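Putative glycosyltransferase (GalT1) (Streptococcus parasanguinis, PDB 4PHR) binds the nucleotide UDP and probably acts as a glycosyltransferase, this chain being its GT-D-fold domain rather than the whole protein. Local coordinates at residues A[116-124]-A[223-231]; A[142-153]-A[195-205]. All blocks are in the same frame, centred on the assembly; numbering follows the deposited sequence.

Interaction 1: A[116-124]-A[223-231]; sequences STFISRPYI and AIDLGHIDS. With UDP (uridine-5'-diphosphate), chain B.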
loop_
_atom_site.group_PDB
_atom_site.type_symbol
_atom_site.label_atom_id
_atom_site.label_comp_id
_atom_site.label_asym_id
_atom_site.label_seq_id
_atom_site.Cartn_x
_atom_site.Cartn_y
_atom_site.Cartn_z
ATOM N N SER A 116 8.866 -1.982 5.192
ATOM C CA SER A 116 8.537 -2.881 4.094
ATOM C C SER A 116 7.261 -2.507 3.352
ATOM O O SER A 116 6.185 -2.431 3.938
ATOM C CB SER A 116 8.372 -4.308 4.610
ATOM O OG SER A 116 8.012 -5.174 3.543
ATOM N N THR A 117 7.380 -2.325 2.043
ATOM C CA THR A 117 6.232 -2.110 1.174
ATOM C C THR A 117 5.286 -3.306 1.230
ATOM O O THR A 117 4.086 -3.184 0.936
ATOM C CB THR A 117 6.736 -1.817 -0.241
ATOM O OG1 THR A 117 7.323 -0.521 -0.213
ATOM C CG2 THR A 117 5.639 -1.864 -1.320
ATOM N N PHE A 118 5.812 -4.464 1.627
ATOM C CA PHE A 118 5.004 -5.677 1.696
ATOM C C PHE A 118 4.155 -5.802 2.968
ATOM O O PHE A 118 3.557 -6.847 3.210
ATOM C CB PHE A 118 5.860 -6.932 1.475
ATOM C CG PHE A 118 6.594 -6.947 0.161
ATOM C CD1 PHE A 118 6.165 -6.178 -0.914
ATOM C CD2 PHE A 118 7.723 -7.741 0.001
ATOM C CE1 PHE A 118 6.851 -6.199 -2.122
ATOM C CE2 PHE A 118 8.412 -7.772 -1.202
ATOM C CZ PHE A 118 7.972 -7.008 -2.270
ATOM N N ILE A 119 4.066 -4.753 3.783
ATOM C CA ILE A 119 3.073 -4.804 4.859
ATOM C C ILE A 119 1.657 -4.964 4.288
ATOM O O ILE A 119 0.760 -5.454 4.979
ATOM C CB ILE A 119 3.127 -3.606 5.852
ATOM C CG1 ILE A 119 2.876 -2.276 5.153
ATOM C CG2 ILE A 119 4.440 -3.584 6.625
ATOM C CD1 ILE A 119 2.520 -1.161 6.116
ATOM N N SER A 120 1.461 -4.580 3.024
ATOM C CA SER A 120 0.160 -4.753 2.372
ATOM C C SER A 120 0.081 -6.088 1.632
ATOM O O SER A 120 -0.971 -6.440 1.110
ATOM C CB SER A 120 -0.117 -3.615 1.383
ATOM O OG SER A 120 0.839 -3.645 0.333
ATOM N N ARG A 121 1.198 -6.821 1.599
ATOM C CA ARG A 121 1.335 -8.014 0.752
ATOM C C ARG A 121 1.899 -9.202 1.551
ATOM O O ARG A 121 2.991 -9.694 1.272
ATOM C CB ARG A 121 2.250 -7.703 -0.443
ATOM C CG ARG A 121 1.949 -6.397 -1.193
ATOM C CD ARG A 121 0.546 -6.370 -1.782
ATOM N NE ARG A 121 0.296 -7.557 -2.590
ATOM C CZ ARG A 121 0.053 -7.547 -3.893
ATOM N NH1 ARG A 121 -0.003 -6.401 -4.561
ATOM N NH2 ARG A 121 -0.158 -8.696 -4.520
ATOM N N PRO A 122 1.152 -9.670 2.556
ATOM C CA PRO A 122 1.732 -10.592 3.538
ATOM C C PRO A 122 1.500 -12.071 3.248
ATOM O O PRO A 122 1.671 -12.871 4.165
ATOM C CB PRO A 122 0.988 -10.222 4.835
ATOM C CG PRO A 122 0.037 -9.075 4.470
ATOM C CD PRO A 122 -0.157 -9.175 3.001
ATOM N N TYR A 123 1.117 -12.442 2.029
ATOM C CA TYR A 123 0.708 -13.831 1.812
ATOM C C TYR A 123 1.091 -14.469 0.474
ATOM O O TYR A 123 1.845 -15.445 0.444
ATOM C CB TYR A 123 -0.812 -13.960 2.035
ATOM C CG TYR A 123 -1.370 -15.350 1.771
ATOM C CD1 TYR A 123 -1.199 -16.376 2.690
ATOM C CD2 TYR A 123 -2.074 -15.629 0.606
ATOM C CE1 TYR A 123 -1.697 -17.643 2.450
ATOM C CE2 TYR A 123 -2.575 -16.897 0.354
ATOM C CZ TYR A 123 -2.386 -17.898 1.282
ATOM O OH TYR A 123 -2.883 -19.163 1.044
ATOM N N ILE A 124 0.561 -13.946 -0.625
ATOM C CA ILE A 124 0.510 -14.727 -1.869
ATOM C C ILE A 124 1.875 -15.035 -2.499
ATOM O O ILE A 124 2.052 -16.094 -3.110
ATOM C CB ILE A 124 -0.451 -14.095 -2.921
ATOM C CG1 ILE A 124 -0.934 -15.151 -3.924
ATOM C CG2 ILE A 124 0.212 -12.918 -3.608
ATOM C CD1 ILE A 124 -1.833 -16.209 -3.321
ATOM N N ALA A 223 -1.707 8.454 9.081
ATOM C CA ALA A 223 -2.347 7.878 7.911
ATOM C C ALA A 223 -1.485 6.737 7.395
ATOM O O ALA A 223 -0.260 6.870 7.287
ATOM C CB ALA A 223 -2.547 8.933 6.835
ATOM N N ILE A 224 -2.124 5.612 7.086
ATOM C CA ILE A 224 -1.410 4.397 6.722
ATOM C C ILE A 224 -1.795 3.928 5.326
ATOM O O ILE A 224 -2.948 3.610 5.053
ATOM C CB ILE A 224 -1.679 3.266 7.745
ATOM C CG1 ILE A 224 -1.355 3.740 9.171
ATOM C CG2 ILE A 224 -0.885 2.012 7.404
ATOM C CD1 ILE A 224 -1.633 2.691 10.233
ATOM N N ASP A 225 -0.807 3.886 4.450
ATOM C CA ASP A 225 -0.971 3.418 3.075
ATOM C C ASP A 225 -1.026 1.886 3.092
ATOM O O ASP A 225 -0.003 1.236 3.333
ATOM C CB ASP A 225 0.259 3.916 2.305
ATOM C CG ASP A 225 0.388 3.333 0.920
ATOM O OD1 ASP A 225 -0.537 2.641 0.440
ATOM O OD2 ASP A 225 1.441 3.614 0.291
ATOM N N LEU A 226 -2.213 1.314 2.863
ATOM C CA LEU A 226 -2.393 -0.142 2.938
ATOM C C LEU A 226 -2.659 -0.846 1.604
ATOM O O LEU A 226 -2.816 -2.067 1.576
ATOM C CB LEU A 226 -3.498 -0.511 3.931
ATOM C CG LEU A 226 -3.180 -0.331 5.422
ATOM C CD1 LEU A 226 -4.385 -0.707 6.279
ATOM C CD2 LEU A 226 -1.952 -1.152 5.801
ATOM N N GLY A 227 -2.736 -0.088 0.512
ATOM C CA GLY A 227 -2.747 -0.666 -0.822
ATOM C C GLY A 227 -3.669 -1.858 -1.009
ATOM O O GLY A 227 -4.874 -1.761 -0.782
ATOM N N HIS A 228 -3.088 -2.982 -1.425
ATOM C CA HIS A 228 -3.836 -4.191 -1.807
ATOM C C HIS A 228 -4.106 -5.171 -0.658
ATOM O O HIS A 228 -4.327 -6.372 -0.889
ATOM C CB HIS A 228 -3.119 -4.903 -2.960
ATOM C CG HIS A 228 -3.450 -4.348 -4.311
ATOM N ND1 HIS A 228 -2.488 -3.920 -5.199
ATOM C CD2 HIS A 228 -4.640 -4.177 -4.933
ATOM C CE1 HIS A 228 -3.070 -3.511 -6.314
ATOM N NE2 HIS A 228 -4.376 -3.661 -6.180
ATOM N N ILE A 229 -4.094 -4.680 0.578
ATOM C CA ILE A 229 -4.266 -5.568 1.728
ATOM C C ILE A 229 -5.526 -6.442 1.613
ATOM O O ILE A 229 -5.521 -7.609 2.003
ATOM C CB ILE A 229 -4.265 -4.794 3.083
ATOM C CG1 ILE A 229 -4.227 -5.778 4.250
ATOM C CG2 ILE A 229 -5.450 -3.837 3.181
ATOM C CD1 ILE A 229 -2.984 -6.642 4.246
ATOM N N ASP A 230 -6.605 -5.902 1.053
ATOM C CA ASP A 230 -7.837 -6.679 0.973
ATOM C C ASP A 230 -7.708 -7.929 0.103
ATOM O O ASP A 230 -8.213 -8.996 0.467
ATOM C CB ASP A 230 -9.010 -5.839 0.467
ATOM C CG ASP A 230 -10.297 -6.641 0.405
ATOM O OD1 ASP A 230 -11.014 -6.705 1.433
ATOM O OD2 ASP A 230 -10.583 -7.222 -0.668
ATOM N N SER A 231 -7.067 -7.792 -1.058
ATOM C CA SER A 231 -6.872 -8.938 -1.944
ATOM C C SER A 231 -6.074 -10.013 -1.237
ATOM O O SER A 231 -6.410 -11.201 -1.312
ATOM C CB SER A 231 -6.118 -8.535 -3.215
ATOM O OG SER A 231 -6.883 -7.653 -4.009
HETATM N N1 UDP B . -6.504 2.489 -6.571
HETATM C C2 UDP B . -7.585 3.320 -6.733
HETATM N N3 UDP B . -7.487 4.419 -7.552
HETATM C C4 UDP B . -6.312 4.701 -8.207
HETATM C C5 UDP B . -5.210 3.863 -8.042
HETATM C C6 UDP B . -5.384 2.683 -7.328
HETATM O O2 UDP B . -8.653 3.074 -6.173
HETATM O O4 UDP B . -6.266 5.716 -8.910
HETATM C "C1'" UDP B . -6.610 1.367 -5.625
HETATM C "C2'" UDP B . -6.767 -0.036 -6.147
HETATM O "O2'" UDP B . -8.113 -0.291 -6.493
HETATM C "C3'" UDP B . -6.326 -0.834 -4.940
HETATM C "C4'" UDP B . -5.240 0.040 -4.334
HETATM O "O4'" UDP B . -5.385 1.335 -4.922
HETATM O "O3'" UDP B . -7.386 -0.938 -4.015
HETATM C "C5'" UDP B . -3.846 -0.518 -4.595
HETATM O "O5'" UDP B . -2.888 0.391 -4.069
HETATM P PA UDP B . -1.304 0.137 -4.202
HETATM O O1A UDP B . -0.911 0.202 -5.623
HETATM O O2A UDP B . -0.657 1.115 -3.294
HETATM O O3A UDP B . -1.178 -1.389 -3.676
HETATM P PB UDP B . 0.097 -2.350 -3.348
HETATM O O1B UDP B . 0.167 -3.321 -4.479
HETATM O O2B UDP B . -0.286 -3.006 -2.076
HETATM O O3B UDP B . 1.333 -1.509 -3.257
#
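The beta-phosphate oxygen O2B of UDP is gripped from both segments. S120 OG donates to O2B at 2.7 Å, and the backbone N of H228 donates to O2B at 2.9 Å in a fairly straight bond (165°). The neighbouring oxygen O1B is also shared. H228 ND1 gives it a hydrogen bond of 2.8 Å, with O1B in the plane of the imidazole. R121 NH1 adds a more bent one of 3.1 Å, at the edge of the guanidinium. The two side chains run alongside each other with their planes 79° apart. R121 reaches the phosphate because its chain is bent at both chi2 and chi3. UDP C5' lies over the centre of one H228 face, 3.5 Å above it. G227, with no side chain, lets its CA come within 3.3 Å of UDP O3A. The type II' turn 226-229 makes H228 the helix N-cap, and the helix dipole probably favours the anion at this diphosphate end of the pocket. S120 CB rests on L226 O at 3.1 Å. I229 CD1 meets P122 CG at 3.9 Å. Salt bridges to E232 and E253 position R121, and H250 bonds to H228 NE2. R121 also lies near the bound manganese ion. The 3-10 turn 117-120, after strand 115-116, thus meets the tip of strand 223-225 and the start of helix 229-238, while F136 and L139 of helix 132-140 pack on I229.

Interaction 2: A[142-153]-A[195-205]; sequences LWRGKDLLIVEG and NAKNRLILVML. With UDP (uridine-5'-diphosphate), chain B.
Strands 147-153 and 200-204 run parallel in register, L148 beside L200 through V151 beside V203, with their axes 4.7 Å apart at closest and 24° between their directions. The backbone bonds alternate across the pair, from L200 N to D147 O (2.9 Å) up to M204 N to V151 O (2.8 Å). L148, L200, I150, L202, M204 and E152 share one face; L149, I201, V151 and V203 share the other. On the first face, L148 CD1 meets L202 CD1 at 3.9 Å. The L202 side chain also crosses W143 at about a right angle. L148 and L200 lie side by side, and L200 CD2 reaches back to L142 O. Further along this face, I150 CG2 touches M204 SD at 3.9 Å. On the other face, V151 and I201 lie side by side, pointing the same way, and meet through their CG2 methyls. With CG anti to the backbone N (chi1 177°), L149 turns CD2 onto N195 CB at 3.9 Å. R199 is extended from CG to NE and lies along the start of strand 147-153. Its NH1 donates to L148 O at 3.0 Å, from above the carbonyl plane and in a bent bond (142°). D147 CB sits over one guanidinium face. S170 bonds to both D147 OD1 and R199 NH1, bridging the two side chains. At the far end, G153 CA comes within 3.0 Å of UDP O2, and L205 CD1 packs against G153 N, beside the uracil. E152 is held by S158 and R173. Strand 147-153 is the middle of the five-stranded parallel sheet and 200-204 lies next to it; 170-176 and 223-225 flank the pair. Helices 185-195 and 206-218 cover the L149 face, while W143 packs over the opposite one.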
loop_
_atom_site.group_PDB
_atom_site.type_symbol
_atom_site.label_atom_id
_atom_site.label_comp_id
_atom_site.label_asym_id
_atom_site.label_seq_id
_atom_site.Cartn_x
_atom_site.Cartn_y
_atom_site.Cartn_z
ATOM N N LEU A 142 -3.525 -2.694 14.437
ATOM C CA LEU A 142 -3.433 -1.284 14.077
ATOM C C LEU A 142 -4.776 -0.574 14.206
ATOM O O LEU A 142 -4.829 0.600 14.559
ATOM C CB LEU A 142 -2.885 -1.107 12.653
ATOM C CG LEU A 142 -1.435 -1.533 12.415
ATOM C CD1 LEU A 142 -1.074 -1.390 10.946
ATOM C CD2 LEU A 142 -0.497 -0.709 13.272
ATOM N N TRP A 143 -5.865 -1.286 13.925
ATOM C CA TRP A 143 -7.179 -0.647 13.889
ATOM C C TRP A 143 -8.177 -1.163 14.928
ATOM O O TRP A 143 -9.291 -0.659 15.017
ATOM C CB TRP A 143 -7.790 -0.699 12.484
ATOM C CG TRP A 143 -7.823 -2.058 11.852
ATOM C CD1 TRP A 143 -8.703 -3.068 12.113
ATOM C CD2 TRP A 143 -6.950 -2.539 10.828
ATOM N NE1 TRP A 143 -8.421 -4.156 11.321
ATOM C CE2 TRP A 143 -7.353 -3.853 10.517
ATOM C CE3 TRP A 143 -5.864 -1.983 10.140
ATOM C CZ2 TRP A 143 -6.705 -4.626 9.552
ATOM C CZ3 TRP A 143 -5.223 -2.747 9.177
ATOM C CH2 TRP A 143 -5.650 -4.057 8.889
ATOM N N ARG A 144 -7.777 -2.136 15.744
ATOM C CA ARG A 144 -8.677 -2.638 16.773
ATOM C C ARG A 144 -9.074 -1.497 17.701
ATOM O O ARG A 144 -8.215 -0.812 18.251
ATOM C CB ARG A 144 -8.025 -3.763 17.581
ATOM C CG ARG A 144 -8.929 -4.284 18.702
ATOM C CD ARG A 144 -8.185 -5.162 19.700
ATOM N NE ARG A 144 -8.015 -6.533 19.227
ATOM C CZ ARG A 144 -8.930 -7.492 19.356
ATOM N NH1 ARG A 144 -10.098 -7.234 19.932
ATOM N NH2 ARG A 144 -8.679 -8.712 18.902
ATOM N N GLY A 145 -10.380 -1.298 17.864
ATOM C CA GLY A 145 -10.892 -0.258 18.736
ATOM C C GLY A 145 -10.754 1.158 18.205
ATOM O O GLY A 145 -11.000 2.124 18.932
ATOM N N LYS A 146 -10.379 1.300 16.936
ATOM C CA LYS A 146 -10.196 2.625 16.367
ATOM C C LYS A 146 -11.379 3.017 15.499
ATOM O O LYS A 146 -12.040 2.162 14.906
ATOM C CB LYS A 146 -8.923 2.682 15.519
ATOM C CG LYS A 146 -7.648 2.308 16.258
ATOM C CD LYS A 146 -7.358 3.281 17.383
ATOM C CE LYS A 146 -5.911 3.176 17.838
ATOM N NZ LYS A 146 -5.580 1.818 18.341
ATOM N N ASP A 147 -11.643 4.317 15.427
ATOM C CA ASP A 147 -12.560 4.851 14.421
ATOM C C ASP A 147 -11.763 5.111 13.156
ATOM O O ASP A 147 -10.761 5.826 13.191
ATOM C CB ASP A 147 -13.205 6.145 14.913
ATOM C CG ASP A 147 -14.118 5.921 16.104
ATOM O OD1 ASP A 147 -15.053 5.097 15.993
ATOM O OD2 ASP A 147 -13.890 6.561 17.150
ATOM N N LEU A 148 -12.206 4.531 12.044
ATOM C CA LEU A 148 -11.445 4.583 10.803
ATOM C C LEU A 148 -12.038 5.522 9.774
ATOM O O LEU A 148 -13.263 5.627 9.647
ATOM C CB LEU A 148 -11.368 3.195 10.166
ATOM C CG LEU A 148 -10.700 2.102 10.992
ATOM C CD1 LEU A 148 -10.735 0.771 10.248
ATOM C CD2 LEU A 148 -9.282 2.526 11.340
ATOM N N LEU A 149 -11.157 6.180 9.026
ATOM C CA LEU A 149 -11.531 6.802 7.768
ATOM C C LEU A 149 -10.748 6.069 6.688
ATOM O O LEU A 149 -9.520 6.109 6.679
ATOM C CB LEU A 149 -11.182 8.291 7.767
ATOM C CG LEU A 149 -11.461 9.041 6.460
ATOM C CD1 LEU A 149 -12.937 8.963 6.087
ATOM C CD2 LEU A 149 -11.014 10.491 6.572
ATOM N N ILE A 150 -11.454 5.366 5.814
ATOM C CA ILE A 150 -10.810 4.636 4.733
ATOM C C ILE A 150 -10.989 5.418 3.448
ATOM O O ILE A 150 -12.117 5.736 3.063
ATOM C CB ILE A 150 -11.404 3.215 4.571
ATOM C CG1 ILE A 150 -11.159 2.379 5.836
ATOM C CG2 ILE A 150 -10.859 2.544 3.309
ATOM C CD1 ILE A 150 -11.775 1.001 5.774
ATOM N N VAL A 151 -9.873 5.750 2.812
ATOM C CA VAL A 151 -9.884 6.478 1.550
ATOM C C VAL A 151 -9.434 5.476 0.502
ATOM O O VAL A 151 -8.306 5.000 0.549
ATOM C CB VAL A 151 -8.926 7.695 1.594
ATOM C CG1 VAL A 151 -9.002 8.497 0.289
ATOM C CG2 VAL A 151 -9.253 8.588 2.796
ATOM N N GLU A 152 -10.335 5.121 -0.411
ATOM C CA GLU A 152 -10.085 4.038 -1.355
ATOM C C GLU A 152 -10.882 4.299 -2.623
ATOM O O GLU A 152 -11.707 5.223 -2.672
ATOM C CB GLU A 152 -10.494 2.695 -0.749
ATOM C CG GLU A 152 -11.983 2.620 -0.434
ATOM C CD GLU A 152 -12.444 1.276 0.096
ATOM O OE1 GLU A 152 -11.590 0.380 0.311
ATOM O OE2 GLU A 152 -13.673 1.117 0.292
ATOM N N GLY A 153 -10.642 3.486 -3.644
ATOM C CA GLY A 153 -11.345 3.633 -4.900
ATOM C C GLY A 153 -12.675 2.917 -4.908
ATOM O O GLY A 153 -12.972 2.101 -4.030
ATOM N N ASN A 195 -12.940 14.987 7.301
ATOM C CA ASN A 195 -13.562 13.809 7.886
ATOM C C ASN A 195 -12.660 13.029 8.829
ATOM O O ASN A 195 -13.059 11.984 9.351
ATOM C CB ASN A 195 -14.090 12.891 6.783
ATOM C CG ASN A 195 -15.361 13.418 6.152
ATOM O OD1 ASN A 195 -16.446 13.262 6.708
ATOM N ND2 ASN A 195 -15.235 14.057 4.996
ATOM N N ALA A 196 -11.453 13.536 9.053
ATOM C CA ALA A 196 -10.430 12.769 9.757
ATOM C C ALA A 196 -10.424 12.968 11.269
ATOM O O ALA A 196 -9.702 12.272 11.981
ATOM C CB ALA A 196 -9.059 13.079 9.184
ATOM N N LYS A 197 -11.205 13.931 11.751
ATOM C CA LYS A 197 -11.274 14.213 13.183
ATOM C C LYS A 197 -11.427 12.944 14.027
ATOM O O LYS A 197 -12.389 12.191 13.871
ATOM C CB LYS A 197 -12.407 15.206 13.485
ATOM C CG LYS A 197 -13.769 14.801 12.921
ATOM C CD LYS A 197 -14.851 15.851 13.206
ATOM C CE LYS A 197 -16.206 15.422 12.647
ATOM N NZ LYS A 197 -17.296 16.434 12.862
ATOM N N ASN A 198 -10.458 12.708 14.909
ATOM C CA ASN A 198 -10.480 11.552 15.804
ATOM C C ASN A 198 -10.531 10.192 15.102
ATOM O O ASN A 198 -11.027 9.216 15.667
ATOM C CB ASN A 198 -11.634 11.670 16.806
ATOM C CG ASN A 198 -11.454 12.827 17.770
ATOM O OD1 ASN A 198 -10.347 13.094 18.241
ATOM N ND2 ASN A 198 -12.543 13.526 18.064
ATOM N N ARG A 199 -10.019 10.130 13.874
ATOM C CA ARG A 199 -9.973 8.869 13.142
ATOM C C ARG A 199 -8.555 8.517 12.702
ATOM O O ARG A 199 -7.737 9.392 12.419
ATOM C CB ARG A 199 -10.896 8.910 11.922
ATOM C CG ARG A 199 -12.357 8.944 12.305
ATOM C CD ARG A 199 -13.331 8.907 11.120
ATOM N NE ARG A 199 -14.677 8.998 11.675
ATOM C CZ ARG A 199 -15.425 7.959 12.028
ATOM N NH1 ARG A 199 -15.012 6.713 11.797
ATOM N NH2 ARG A 199 -16.609 8.174 12.589
ATOM N N LEU A 200 -8.276 7.222 12.656
ATOM C CA LEU A 200 -7.079 6.721 11.999
ATOM C C LEU A 200 -7.413 6.619 10.514
ATOM O O LEU A 200 -8.471 6.098 10.143
ATOM C CB LEU A 200 -6.726 5.343 12.559
ATOM C CG LEU A 200 -5.618 4.546 11.873
ATOM C CD1 LEU A 200 -4.287 5.273 12.008
ATOM C CD2 LEU A 200 -5.517 3.149 12.478
ATOM N N ILE A 201 -6.528 7.116 9.661
ATOM C CA ILE A 201 -6.800 7.147 8.229
ATOM C C ILE A 201 -6.064 5.998 7.548
ATOM O O ILE A 201 -4.866 5.834 7.749
ATOM C CB ILE A 201 -6.357 8.497 7.601
ATOM C CG1 ILE A 201 -6.967 9.684 8.366
ATOM C CG2 ILE A 201 -6.716 8.543 6.122
ATOM C CD1 ILE A 201 -6.370 11.038 7.973
ATOM N N LEU A 202 -6.790 5.189 6.780
ATOM C CA LEU A 202 -6.202 4.101 6.002
ATOM C C LEU A 202 -6.433 4.440 4.546
ATOM O O LEU A 202 -7.540 4.831 4.172
ATOM C CB LEU A 202 -6.885 2.767 6.315
ATOM C CG LEU A 202 -6.921 2.338 7.787
ATOM C CD1 LEU A 202 -7.577 0.962 7.935
ATOM C CD2 LEU A 202 -5.528 2.357 8.405
ATOM N N VAL A 203 -5.399 4.303 3.722
ATOM C CA VAL A 203 -5.509 4.723 2.334
ATOM C C VAL A 203 -5.140 3.576 1.400
ATOM O O VAL A 203 -4.079 2.969 1.546
ATOM C CB VAL A 203 -4.600 5.940 2.040
ATOM C CG1 VAL A 203 -4.910 6.500 0.660
ATOM C CG2 VAL A 203 -4.776 7.009 3.113
ATOM N N MET A 204 -6.021 3.304 0.434
ATOM C CA MET A 204 -5.814 2.260 -0.564
ATOM C C MET A 204 -6.079 2.914 -1.917
ATOM O O MET A 204 -7.205 2.905 -2.414
ATOM C CB MET A 204 -6.752 1.065 -0.330
ATOM C CG MET A 204 -6.555 0.360 1.016
ATOM S SD MET A 204 -7.259 1.277 2.420
ATOM C CE MET A 204 -7.656 -0.049 3.555
ATOM N N LEU A 205 -5.041 3.509 -2.503
ATOM C CA LEU A 205 -5.268 4.428 -3.612
ATOM C C LEU A 205 -4.043 4.601 -4.510
ATOM O O LEU A 205 -3.791 5.686 -5.031
ATOM C CB LEU A 205 -5.774 5.791 -3.097
ATOM C CG LEU A 205 -6.684 6.565 -4.058
ATOM C CD1 LEU A 205 -8.063 5.908 -4.172
ATOM C CD2 LEU A 205 -6.820 8.021 -3.620
HETATM N N1 UDP B . -6.504 2.489 -6.571
HETATM C C2 UDP B . -7.585 3.320 -6.733
HETATM N N3 UDP B . -7.487 4.419 -7.552
HETATM C C4 UDP B . -6.312 4.701 -8.207
HETATM C C5 UDP B . -5.210 3.863 -8.042
HETATM C C6 UDP B . -5.384 2.683 -7.328
HETATM O O2 UDP B . -8.653 3.074 -6.173
HETATM O O4 UDP B . -6.266 5.716 -8.910
HETATM C "C1'" UDP B . -6.610 1.367 -5.625
HETATM C "C2'" UDP B . -6.767 -0.036 -6.147
HETATM O "O2'" UDP B . -8.113 -0.291 -6.493
HETATM C "C3'" UDP B . -6.326 -0.834 -4.940
HETATM C "C4'" UDP B . -5.240 0.040 -4.334
HETATM O "O4'" UDP B . -5.385 1.335 -4.922
HETATM O "O3'" UDP B . -7.386 -0.938 -4.015
HETATM C "C5'" UDP B . -3.846 -0.518 -4.595
HETATM O "O5'" UDP B . -2.888 0.391 -4.069
HETATM P PA UDP B . -1.304 0.137 -4.202
HETATM O O1A UDP B . -0.911 0.202 -5.623
HETATM O O2A UDP B . -0.657 1.115 -3.294
HETATM O O3A UDP B . -1.178 -1.389 -3.676
HETATM P PB UDP B . 0.097 -2.350 -3.348
HETATM O O1B UDP B . 0.167 -3.321 -4.479
HETATM O O2B UDP B . -0.286 -3.006 -2.076
HETATM O O3B UDP B . 1.333 -1.509 -3.257
HETATM O O HOH W 1 -9.769 6.284 16.692
HETATM O O HOH W 2 -14.443 9.431 15.678
#

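Overall arrangement
From the N terminus, the chain first passes through 116-124, one half of interaction 1. It then runs through helix 132-140 into 142-153, runs through strand 170-176 and helix 185-195, and returns at 195-205. There interaction 2 closes the inner loop. Helix 206-218 leads on to 223-231, which closes the outer loop, so the second contact nests within the first. Strands 200-204 and 223-225 are sheet neighbours, which joins the contacts directly: I224 N and L226 N probably bond to I201 O and V203 O. L226 also packs on W143. Both contacts border UDP, interaction 1 at the diphosphate and interaction 2 at the uridine.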